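Local atomic coordinates of alpha-galactosidase 1 (Saccharomyces cerevisiae, PDB entry 3LRK), a protein that hydrolyses terminal, non-reducing alpha-D-galactose residues from alpha-D-galactosides such as galactose oligosaccharides, galactomannans and galactolipids. Residues H279-A284 with A310-I315; T371-I376 with L447-I452; S389-Y394 with Y465-S470; W397-D402 with F440-G445. The protein carries 1 engineered substitution. All coordinates share one frame; numbering follows the deposited sequence.

Contact 1. Residues H279-A284 with A310-I315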
# COMPACT_ATOMS: atom_id res chain seq x y z
N HIS A 279 -23.57 -11.70 17.07
CA HIS A 279 -22.28 -11.26 17.58
C HIS A 279 -21.59 -12.34 18.44
O HIS A 279 -20.44 -12.70 18.19
CB HIS A 279 -22.49 -9.92 18.31
CG HIS A 279 -21.30 -9.40 19.06
ND1 HIS A 279 -20.01 -9.45 18.57
CD2 HIS A 279 -21.22 -8.76 20.26
CE1 HIS A 279 -19.19 -8.90 19.45
NE2 HIS A 279 -19.90 -8.47 20.48
N PHE A 280 -22.32 -12.88 19.42
CA PHE A 280 -21.79 -13.93 20.29
C PHE A 280 -21.46 -15.21 19.51
O PHE A 280 -20.39 -15.79 19.69
CB PHE A 280 -22.76 -14.21 21.45
CG PHE A 280 -22.22 -15.15 22.50
CD1 PHE A 280 -21.26 -14.72 23.42
CD2 PHE A 280 -22.70 -16.46 22.58
CE1 PHE A 280 -20.77 -15.59 24.40
CE2 PHE A 280 -22.23 -17.34 23.56
CZ PHE A 280 -21.26 -16.92 24.47
N SER A 281 -22.38 -15.61 18.62
CA SER A 281 -22.21 -16.82 17.80
C SER A 281 -21.03 -16.72 16.85
O SER A 281 -20.29 -17.70 16.67
CB SER A 281 -23.48 -17.12 17.00
OG SER A 281 -24.59 -17.33 17.84
N MET A 282 -20.85 -15.56 16.22
CA MET A 282 -19.75 -15.39 15.26
C MET A 282 -18.37 -15.32 15.94
O MET A 282 -17.41 -15.94 15.46
CB MET A 282 -20.00 -14.23 14.29
CG MET A 282 -21.14 -14.51 13.26
SD MET A 282 -21.06 -16.13 12.45
CE MET A 282 -19.47 -15.96 11.63
N TRP A 283 -18.28 -14.60 17.06
CA TRP A 283 -17.06 -14.60 17.90
C TRP A 283 -16.72 -16.02 18.38
O TRP A 283 -15.56 -16.43 18.35
CB TRP A 283 -17.22 -13.65 19.10
CG TRP A 283 -16.75 -12.19 18.93
CD1 TRP A 283 -15.94 -11.49 19.78
CD2 TRP A 283 -17.08 -11.28 17.86
NE1 TRP A 283 -15.74 -10.20 19.32
CE2 TRP A 283 -16.43 -10.05 18.14
CE3 TRP A 283 -17.87 -11.37 16.69
CZ2 TRP A 283 -16.54 -8.93 17.30
CZ3 TRP A 283 -17.97 -10.26 15.85
CH2 TRP A 283 -17.30 -9.05 16.16
N ALA A 284 -17.73 -16.78 18.81
CA ALA A 284 -17.48 -18.18 19.17
C ALA A 284 -16.91 -18.97 17.98
O ALA A 284 -15.89 -19.68 18.11
CB ALA A 284 -18.74 -18.84 19.71
N ALA A 310 -24.41 -22.64 26.61
CA ALA A 310 -23.40 -23.70 26.64
C ALA A 310 -23.07 -24.27 25.27
O ALA A 310 -21.91 -24.56 24.99
CB ALA A 310 -23.83 -24.80 27.60
N SER A 311 -24.09 -24.41 24.44
CA SER A 311 -23.98 -24.97 23.09
C SER A 311 -23.04 -24.14 22.20
O SER A 311 -22.27 -24.67 21.40
CB SER A 311 -25.37 -24.98 22.45
OG SER A 311 -25.47 -26.03 21.52
N VAL A 312 -23.13 -22.83 22.34
CA VAL A 312 -22.33 -21.91 21.54
C VAL A 312 -20.89 -21.83 22.08
O VAL A 312 -19.93 -21.81 21.29
CB VAL A 312 -23.01 -20.53 21.42
CG1 VAL A 312 -22.11 -19.51 20.73
CG2 VAL A 312 -24.34 -20.66 20.66
N ILE A 313 -20.74 -21.79 23.40
CA ILE A 313 -19.42 -21.84 24.05
C ILE A 313 -18.65 -23.13 23.70
O ILE A 313 -17.43 -23.10 23.49
CB ILE A 313 -19.54 -21.69 25.59
CG1 ILE A 313 -20.19 -20.35 25.96
CG2 ILE A 313 -18.16 -21.83 26.28
CD1 ILE A 313 -20.58 -20.22 27.45
N ALA A 314 -19.38 -24.24 23.59
CA ALA A 314 -18.77 -25.51 23.23
C ALA A 314 -18.12 -25.47 21.83
O ALA A 314 -17.10 -26.12 21.60
CB ALA A 314 -19.79 -26.64 23.31
N ILE A 315 -18.71 -24.70 20.91
CA ILE A 315 -18.11 -24.42 19.59
C ILE A 315 -16.78 -23.71 19.76
O ILE A 315 -15.77 -24.13 19.18
CB ILE A 315 -19.05 -23.57 18.68
CG1 ILE A 315 -20.37 -24.29 18.39
CG2 ILE A 315 -18.33 -23.16 17.36
CD1 ILE A 315 -20.21 -25.69 17.75
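The ring of Phe280 meets helix 310-316 with one end. CG1 of Ile313 lies at the ring edge, close to the ring plane, and is 3.9 Å from CZ of Phe280. CG1 of Val312 comes in obliquely, 3.6 Å from CE2 of Phe280. On the far side of helix 273-285, CE1 of His279 sits over the centre of one face of the Trp283 ring, 3.2 Å above its plane. That pair turns its back on helix 310-316 and packs on helix 239-246 instead.

Both helices belong to the (beta/alpha)8 TIM-barrel domain of this GH27 enzyme. The segments 279-284 and 310-315 run at 28° to each other, with axes 8.9 Å apart. Phe280 holds CG anti to its backbone N (chi1 -172°), which carries the ring across to the other helix. Val312 also puts CG1 anti to its backbone N. This methyl fits between the Phe280 ring and Ala284, with CB of Ala284 3.6 Å from CG1 of Val312. Ser281 and Ala284 are both small, and CA of Ser281 is 6.3 Å from CA of Val312.

The hydroxyl of Ser281 is not left to the apolar seam. OG is hydrogen-bonded to the carbonyl of Lys277, one turn earlier, and to NE1 of Trp397. Ile462 and Phe464 of strand 461-469 also touch Ser281, so the beta domain packs against the barrel here. Between the two helices the contact is buried and purely van der Waals. It therefore depends on the fit of methyl, methylene and ring, while the Ser281 hydroxyl finds its partners outside the pair.

Contact 2. Residues T371-I376 with L447-I452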
# COMPACT_ATOMS: atom_id res chain seq x y z
N THR A 371 -28.76 -23.19 2.02
CA THR A 371 -27.50 -23.79 1.59
C THR A 371 -27.69 -25.28 1.30
O THR A 371 -28.79 -25.82 1.44
CB THR A 371 -26.36 -23.52 2.61
OG1 THR A 371 -25.11 -23.96 2.04
CG2 THR A 371 -26.60 -24.23 3.94
N THR A 372 -26.61 -25.93 0.87
CA THR A 372 -26.60 -27.36 0.54
C THR A 372 -25.38 -27.99 1.20
O THR A 372 -24.51 -27.28 1.68
CB THR A 372 -26.46 -27.58 -0.99
OG1 THR A 372 -25.20 -27.07 -1.43
CG2 THR A 372 -27.59 -26.88 -1.77
N LEU A 373 -25.32 -29.32 1.19
CA LEU A 373 -24.14 -30.04 1.69
C LEU A 373 -22.86 -29.69 0.93
O LEU A 373 -21.77 -29.68 1.51
CB LEU A 373 -24.35 -31.56 1.65
CG LEU A 373 -25.39 -32.19 2.58
CD1 LEU A 373 -25.51 -33.69 2.28
CD2 LEU A 373 -25.05 -31.96 4.06
N GLU A 374 -23.00 -29.41 -0.37
CA GLU A 374 -21.85 -29.05 -1.22
C GLU A 374 -21.20 -27.75 -0.74
O GLU A 374 -19.97 -27.67 -0.69
CB GLU A 374 -22.26 -28.94 -2.70
CG GLU A 374 -22.78 -30.25 -3.31
CD GLU A 374 -22.96 -30.18 -4.83
OE1 GLU A 374 -22.78 -29.09 -5.42
OE2 GLU A 374 -23.29 -31.23 -5.43
N GLU A 375 -22.02 -26.77 -0.37
CA GLU A 375 -21.54 -25.48 0.16
C GLU A 375 -21.02 -25.61 1.59
O GLU A 375 -19.96 -25.05 1.91
CB GLU A 375 -22.65 -24.43 0.14
CG GLU A 375 -23.07 -23.95 -1.23
CD GLU A 375 -23.86 -22.66 -1.16
OE1 GLU A 375 -24.57 -22.43 -0.15
OE2 GLU A 375 -23.76 -21.86 -2.12
N ILE A 376 -21.76 -26.32 2.43
CA ILE A 376 -21.35 -26.57 3.82
C ILE A 376 -20.00 -27.28 3.87
O ILE A 376 -19.09 -26.84 4.59
CB ILE A 376 -22.41 -27.40 4.59
CG1 ILE A 376 -23.67 -26.57 4.83
CG2 ILE A 376 -21.84 -27.93 5.90
CD1 ILE A 376 -24.91 -27.38 5.19
N LEU A 447 -30.36 -33.07 6.69
CA LEU A 447 -30.02 -32.63 5.34
C LEU A 447 -29.43 -33.80 4.56
O LEU A 447 -28.40 -34.35 4.94
CB LEU A 447 -29.02 -31.46 5.39
CG LEU A 447 -29.14 -30.30 4.39
CD1 LEU A 447 -27.88 -29.44 4.45
CD2 LEU A 447 -29.41 -30.74 2.96
N SER A 448 -30.10 -34.15 3.47
CA SER A 448 -29.69 -35.25 2.60
C SER A 448 -28.96 -34.71 1.37
O SER A 448 -29.11 -33.53 1.04
CB SER A 448 -30.91 -36.07 2.15
OG SER A 448 -31.72 -36.46 3.24
N PRO A 449 -28.17 -35.56 0.69
CA PRO A 449 -27.61 -35.13 -0.59
C PRO A 449 -28.70 -34.62 -1.53
O PRO A 449 -29.84 -35.10 -1.48
CB PRO A 449 -26.99 -36.41 -1.14
CG PRO A 449 -26.65 -37.20 0.05
CD PRO A 449 -27.74 -36.93 1.04
N ASN A 450 -28.35 -33.65 -2.37
CA ASN A 450 -29.24 -33.06 -3.38
C ASN A 450 -30.33 -32.13 -2.82
O ASN A 450 -30.89 -31.32 -3.57
CB ASN A 450 -29.86 -34.15 -4.29
CG ASN A 450 -28.89 -35.27 -4.63
OD1 ASN A 450 -27.76 -35.02 -5.08
ND2 ASN A 450 -29.32 -36.51 -4.42
N ALA A 451 -30.62 -32.24 -1.52
CA ALA A 451 -31.62 -31.42 -0.86
C ALA A 451 -31.05 -30.05 -0.42
O ALA A 451 -29.83 -29.88 -0.35
CB ALA A 451 -32.20 -32.15 0.33
N ILE A 452 -31.93 -29.09 -0.15
CA ILE A 452 -31.48 -27.80 0.37
C ILE A 452 -31.96 -27.54 1.80
O ILE A 452 -33.08 -27.92 2.16
CB ILE A 452 -31.77 -26.59 -0.60
CG1 ILE A 452 -33.15 -25.97 -0.34
CG2 ILE A 452 -31.59 -26.98 -2.08
CD1 ILE A 452 -33.26 -24.52 -0.80
O HOH W 1 -27.58 -30.90 0.19
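Leu373 holds CG anti to its carbonyl carbon (chi1 -67°) and CD1 and CD2 reach the 447-452 loop. Ile376, one turn further on, has the same kind of first torsion (chi1 -70°). Both side chains meet Leu447 tip to tip. CD1 of Leu447 is 3.8 Å from CD2 of Leu373 and 3.7 Å from CD1 of Ile376. The other branch of Leu373 lies against the start of the turn, with CD1 3.6 Å from the backbone N of Pro449.

Thr372 is the N-cap of the short helix 373-376. Its OG1 takes the crowded position between backbone N and carbonyl carbon (chi1 64°), and accepts a weak capping bond from Glu375 N. The same rotation turns CG2 toward CG2 of Ile452, which it crosses obliquely. Thr371 OG1 donates to OE1 of Glu375 at 2.7 Å; OE1 accepts with its anti lone pair. That carboxylate oxygen also binds NE1 of Trp328.

Residues Ser448 to Ala451 form a type II beta turn with Asn450 at positive phi. A water bridges the turn and the helix start. It accepts from Leu373 N and donates to Ser448 O. It also donates to Ala451 O, which is 2.5 Å from the water oxygen.

Thr371 also pairs through its backbone with Leu453, so the contact lies where strands 367-371 and 453-457 meet in the C-terminal beta sandwich. The leucine and isoleucine tips supply most of the apolar part of the contact. The polar link is indirect: a single water joins the first N-H of the helix to two turn carbonyls, and so probably fixes their spacing.

Contact 3. Residues S389-Y394 with Y465-S470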
# COMPACT_ATOMS: atom_id res chain seq x y z
N SER A 389 -23.53 -38.51 2.44
CA SER A 389 -24.20 -38.86 3.70
C SER A 389 -25.32 -37.91 4.07
O SER A 389 -25.40 -36.79 3.55
CB SER A 389 -23.20 -38.91 4.85
OG SER A 389 -22.22 -39.90 4.63
N THR A 390 -26.17 -38.35 4.99
CA THR A 390 -27.24 -37.52 5.54
C THR A 390 -26.80 -36.97 6.90
O THR A 390 -26.19 -37.68 7.70
CB THR A 390 -28.58 -38.32 5.64
OG1 THR A 390 -29.00 -38.66 4.31
CG2 THR A 390 -29.68 -37.51 6.31
N TRP A 391 -27.08 -35.69 7.13
CA TRP A 391 -26.64 -35.00 8.35
C TRP A 391 -27.82 -34.48 9.14
O TRP A 391 -28.71 -33.85 8.57
CB TRP A 391 -25.69 -33.84 8.01
CG TRP A 391 -24.40 -34.31 7.41
CD1 TRP A 391 -24.19 -34.74 6.13
CD2 TRP A 391 -23.13 -34.41 8.07
NE1 TRP A 391 -22.88 -35.10 5.95
CE2 TRP A 391 -22.20 -34.91 7.13
CE3 TRP A 391 -22.68 -34.13 9.37
CZ2 TRP A 391 -20.86 -35.13 7.44
CZ3 TRP A 391 -21.35 -34.35 9.68
CH2 TRP A 391 -20.45 -34.85 8.72
N ASP A 392 -27.81 -34.74 10.44
CA ASP A 392 -28.82 -34.18 11.35
C ASP A 392 -28.48 -32.74 11.68
O ASP A 392 -27.33 -32.43 12.01
CB ASP A 392 -28.90 -35.01 12.63
CG ASP A 392 -29.60 -36.36 12.41
OD1 ASP A 392 -30.31 -36.51 11.40
OD2 ASP A 392 -29.43 -37.26 13.27
N ILE A 393 -29.48 -31.87 11.58
CA ILE A 393 -29.32 -30.45 11.87
C ILE A 393 -29.72 -30.20 13.32
O ILE A 393 -30.82 -30.57 13.74
CB ILE A 393 -30.19 -29.57 10.94
CG1 ILE A 393 -29.93 -29.91 9.47
CG2 ILE A 393 -29.95 -28.07 11.21
CD1 ILE A 393 -30.95 -29.34 8.51
N TYR A 394 -28.82 -29.58 14.08
CA TYR A 394 -29.12 -29.14 15.43
C TYR A 394 -29.11 -27.61 15.51
O TYR A 394 -28.16 -26.97 15.03
CB TYR A 394 -28.11 -29.72 16.42
CG TYR A 394 -28.27 -31.19 16.70
CD1 TYR A 394 -27.86 -32.15 15.77
CD2 TYR A 394 -28.81 -31.63 17.90
CE1 TYR A 394 -28.00 -33.51 16.03
CE2 TYR A 394 -28.96 -32.99 18.17
CZ TYR A 394 -28.55 -33.92 17.23
OH TYR A 394 -28.69 -35.27 17.49
N TYR A 465 -26.05 -23.49 13.39
CA TYR A 465 -26.28 -24.95 13.46
C TYR A 465 -25.05 -25.79 13.73
O TYR A 465 -23.93 -25.46 13.32
CB TYR A 465 -26.87 -25.48 12.16
CG TYR A 465 -28.13 -24.81 11.68
CD1 TYR A 465 -28.19 -24.24 10.41
CD2 TYR A 465 -29.28 -24.76 12.48
CE1 TYR A 465 -29.34 -23.64 9.94
CE2 TYR A 465 -30.44 -24.14 12.02
CZ TYR A 465 -30.46 -23.59 10.75
OH TYR A 465 -31.59 -22.98 10.27
N ARG A 466 -25.28 -26.93 14.39
CA ARG A 466 -24.31 -28.00 14.45
C ARG A 466 -24.85 -29.19 13.64
O ARG A 466 -25.97 -29.65 13.90
CB ARG A 466 -24.00 -28.41 15.89
CG ARG A 466 -22.83 -29.36 16.02
CD ARG A 466 -22.35 -29.52 17.46
NE ARG A 466 -21.19 -30.41 17.50
CZ ARG A 466 -20.11 -30.23 18.26
NH1 ARG A 466 -20.02 -29.18 19.06
NH2 ARG A 466 -19.10 -31.09 18.20
N LEU A 467 -24.09 -29.64 12.65
CA LEU A 467 -24.45 -30.82 11.86
C LEU A 467 -23.75 -32.06 12.37
O LEU A 467 -22.55 -32.04 12.64
CB LEU A 467 -24.13 -30.62 10.36
CG LEU A 467 -24.83 -29.54 9.51
CD1 LEU A 467 -24.95 -29.99 8.06
CD2 LEU A 467 -26.20 -29.15 10.03
N ARG A 468 -24.50 -33.15 12.50
CA ARG A 468 -23.97 -34.42 13.01
C ARG A 468 -24.34 -35.54 12.04
O ARG A 468 -25.42 -35.51 11.45
CB ARG A 468 -24.53 -34.73 14.41
CG ARG A 468 -24.44 -33.58 15.41
CD ARG A 468 -24.61 -34.08 16.84
NE ARG A 468 -23.47 -34.90 17.25
CZ ARG A 468 -23.43 -35.65 18.35
NH1 ARG A 468 -24.48 -35.71 19.16
NH2 ARG A 468 -22.34 -36.35 18.62
N PRO A 469 -23.44 -36.53 11.87
CA PRO A 469 -23.80 -37.63 10.97
C PRO A 469 -24.97 -38.42 11.55
O PRO A 469 -24.95 -38.77 12.73
CB PRO A 469 -22.53 -38.50 10.95
CG PRO A 469 -21.43 -37.61 11.46
CD PRO A 469 -22.10 -36.71 12.45
N SER A 470 -26.00 -38.64 10.74
CA SER A 470 -27.20 -39.38 11.14
C SER A 470 -26.87 -40.79 11.65
O SER A 470 -27.48 -41.27 12.61
CB SER A 470 -28.19 -39.48 9.98
OG SER A 470 -28.54 -38.20 9.49
O HOH W 2 -29.85 -40.23 13.11
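Four backbone bonds of an antiparallel ladder join strands 391-395 and 461-469. In the hydrogen-bonded pair Asp392 and Arg468, Asp392 N donates to Arg468 O at 2.7 Å, nearly along the C=O axis. Arg468 N returns a bond to Asp392 O in the carbonyl plane. Tyr394 and Arg466 repeat this reciprocal pair. Past the ladder, Ser470 N gives a straight bond to Thr390 O (170° at the hydrogen).

Ser470 OG has one proton and two possible weak bonds, to Thr390 O or Asp392 OD1; which forms is not settled. A water donates to Asp392 OD2 and to Ser470 O, tying the last modelled residue to the strand. Lys443 adds a long, weak ion pair to OD2.

Both arginines find their anion outside the pair: NE of Arg466 and NE of Arg468 form salt bridges with Asp354. Bent at chi3 (69°), Arg468 crosses the Tyr394 ring obliquely with its methylenes, CD 3.5 Å from CE1 of Tyr394. Its guanidinium makes a cation-pi contact with Phe440.

Asp392, Tyr394, Arg466 and Arg468 start on one face of the sheet, Ile393 and Leu467 on the opposite one. CG2 of Ile393 sits over the Tyr465 ring, 3.9 Å from its centroid, a CH-pi contact. Trp391 lies alongside Pro469, with CZ3 3.7 Å from CG of Pro469; its NE1 is bound by Lys386 O.

In the C-terminal beta sandwich, strand 391-395 has strand 442-447 as its other neighbour, and strand 461-469 has strand 355-361. Helix 373-376 touches Trp391 and Leu467, while helix 437-440 packs Phe440 against Tyr394 and Arg466.

Contact 4. Residues W397-D402 with F440-G445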
# COMPACT_ATOMS: atom_id res chain seq x y z
N TRP A 397 -29.20 -22.58 19.16
CA TRP A 397 -29.89 -21.60 20.00
C TRP A 397 -31.14 -22.14 20.72
O TRP A 397 -31.74 -21.46 21.56
CB TRP A 397 -30.16 -20.29 19.25
CG TRP A 397 -28.91 -19.46 19.21
CD1 TRP A 397 -28.07 -19.26 18.14
CD2 TRP A 397 -28.31 -18.76 20.32
NE1 TRP A 397 -27.01 -18.47 18.51
CE2 TRP A 397 -27.13 -18.16 19.84
CE3 TRP A 397 -28.66 -18.60 21.67
CZ2 TRP A 397 -26.30 -17.39 20.66
CZ3 TRP A 397 -27.84 -17.82 22.48
CH2 TRP A 397 -26.67 -17.23 21.98
N ALA A 398 -31.50 -23.38 20.41
CA ALA A 398 -32.57 -24.08 21.12
C ALA A 398 -32.21 -24.26 22.59
O ALA A 398 -31.03 -24.36 22.95
CB ALA A 398 -32.84 -25.42 20.48
N ASN A 399 -33.24 -24.28 23.44
CA ASN A 399 -33.07 -24.51 24.88
C ASN A 399 -32.24 -23.44 25.58
O ASN A 399 -31.54 -23.72 26.56
CB ASN A 399 -32.48 -25.91 25.16
CG ASN A 399 -33.25 -27.02 24.47
OD1 ASN A 399 -34.47 -26.93 24.27
ND2 ASN A 399 -32.55 -28.09 24.10
N ARG A 400 -32.31 -22.21 25.09
CA ARG A 400 -31.63 -21.11 25.76
C ARG A 400 -32.43 -20.75 27.02
O ARG A 400 -33.65 -20.96 27.08
CB ARG A 400 -31.44 -19.90 24.82
CG ARG A 400 -32.20 -18.66 25.20
CD ARG A 400 -31.38 -17.40 24.95
NE ARG A 400 -31.81 -16.73 23.74
CZ ARG A 400 -31.80 -15.41 23.55
NH1 ARG A 400 -31.39 -14.58 24.49
NH2 ARG A 400 -32.23 -14.93 22.39
N VAL A 401 -31.74 -20.26 28.05
CA VAL A 401 -32.40 -19.88 29.29
C VAL A 401 -33.41 -18.77 28.98
O VAL A 401 -33.04 -17.73 28.44
CB VAL A 401 -31.38 -19.40 30.37
CG1 VAL A 401 -32.11 -18.97 31.64
CG2 VAL A 401 -30.37 -20.50 30.69
N ASP A 402 -34.68 -19.02 29.30
CA ASP A 402 -35.73 -18.05 28.95
C ASP A 402 -35.62 -16.76 29.78
O ASP A 402 -34.96 -16.74 30.82
CB ASP A 402 -37.14 -18.67 28.95
CG ASP A 402 -37.64 -19.10 30.35
OD1 ASP A 402 -37.24 -18.51 31.37
OD2 ASP A 402 -38.47 -20.04 30.40
N PHE A 440 -25.50 -29.54 22.54
CA PHE A 440 -25.79 -29.75 21.12
C PHE A 440 -26.98 -28.95 20.60
O PHE A 440 -27.14 -28.79 19.38
CB PHE A 440 -25.98 -31.25 20.82
CG PHE A 440 -24.70 -32.02 20.80
CD1 PHE A 440 -24.30 -32.76 21.91
CD2 PHE A 440 -23.87 -32.00 19.67
CE1 PHE A 440 -23.10 -33.47 21.90
CE2 PHE A 440 -22.67 -32.70 19.66
CZ PHE A 440 -22.29 -33.45 20.77
N GLY A 441 -27.78 -28.42 21.51
CA GLY A 441 -29.05 -27.81 21.16
C GLY A 441 -30.07 -28.88 20.81
O GLY A 441 -30.00 -30.00 21.32
N GLN A 442 -31.00 -28.54 19.92
CA GLN A 442 -32.09 -29.44 19.57
C GLN A 442 -32.05 -29.82 18.09
O GLN A 442 -31.91 -28.96 17.22
CB GLN A 442 -33.43 -28.78 19.89
CG GLN A 442 -34.65 -29.67 19.75
CD GLN A 442 -35.15 -30.23 21.07
OE1 GLN A 442 -34.42 -30.28 22.08
NE2 GLN A 442 -36.41 -30.66 21.08
N LYS A 443 -32.17 -31.12 17.82
CA LYS A 443 -32.33 -31.63 16.46
C LYS A 443 -33.65 -31.13 15.88
O LYS A 443 -34.71 -31.28 16.50
CB LYS A 443 -32.26 -33.16 16.43
CG LYS A 443 -32.30 -33.75 15.03
CD LYS A 443 -32.24 -35.26 15.06
CE LYS A 443 -32.89 -35.85 13.83
NZ LYS A 443 -32.77 -37.34 13.84
N ILE A 444 -33.58 -30.51 14.70
CA ILE A 444 -34.73 -29.88 14.07
C ILE A 444 -35.03 -30.47 12.70
O ILE A 444 -36.00 -30.09 12.04
CB ILE A 444 -34.54 -28.34 13.92
CG1 ILE A 444 -33.28 -28.01 13.09
CG2 ILE A 444 -34.52 -27.66 15.30
CD1 ILE A 444 -33.30 -26.64 12.46
N GLY A 445 -34.19 -31.41 12.27
CA GLY A 445 -34.32 -32.01 10.96
C GLY A 445 -33.04 -32.65 10.48
O GLY A 445 -32.14 -32.96 11.27
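A loop of the C-terminal beta sandwich, leading from strand 391-395 to helix 403-410, here brushes the start of edge strand 442-447. The tight part is small. CB of Ala398 points at the strand and lies 3.5 Å from CB of Gln442. Beside it the backbones come close, with CA of Ala398 5.1 Å from CA of Gly441. Gly441 is the first residue to leave the helical conformation after helix 437-440. Its positive phi (74°) favours glycine and turns the chain from helix into strand.

The outer part is looser and lies on exposed residues. Asn399, itself at positive phi, brings its amide end up to the amide of Gln442. The two amide planes stand 85° apart. Gln442 starts with CG anti to its backbone N, then bends at chi2 (100°), which brings OE1 round toward Asn399. The two amides approach without a hydrogen bond between them. A glycerol, probably from the crystallisation liquor, is bound to Asn399 O.

The loop is also held from the side of the barrel domain. Arg400 makes a salt bridge with Asp273 and a hydrogen bond with Ser305. Ala398 O accepts from NE2 of Gln309. These polar ties run to the barrel domain, whereas segment 397-402 meets segment 440-445 by packing. At the loose rim, ND2 of Asn399 stays 3.5 Å from OE1 of Gln442.

In the fold
Following the chain from the N terminus, contact 1 comes first and closes a loop of 25 residues within the barrel domain. It is complete before the others open. Contact 2 then opens at 371-376 and contact 3 at 389-394; these two cross, since contact 2 closes at 447-452 and contact 3 only at the C-terminal 465-470. Contact 4, joining 397-402 to 440-445, is nested inside both loops. Contacts 2, 3 and 4 gather around the edge of the C-terminal beta sandwich, where strand 391-395 lies between strands 442-447 and 461-469. Contact 1 touches contact 3 through Ile315 and Arg466, and contact 4 through Val312 and Trp397, linking the two domains.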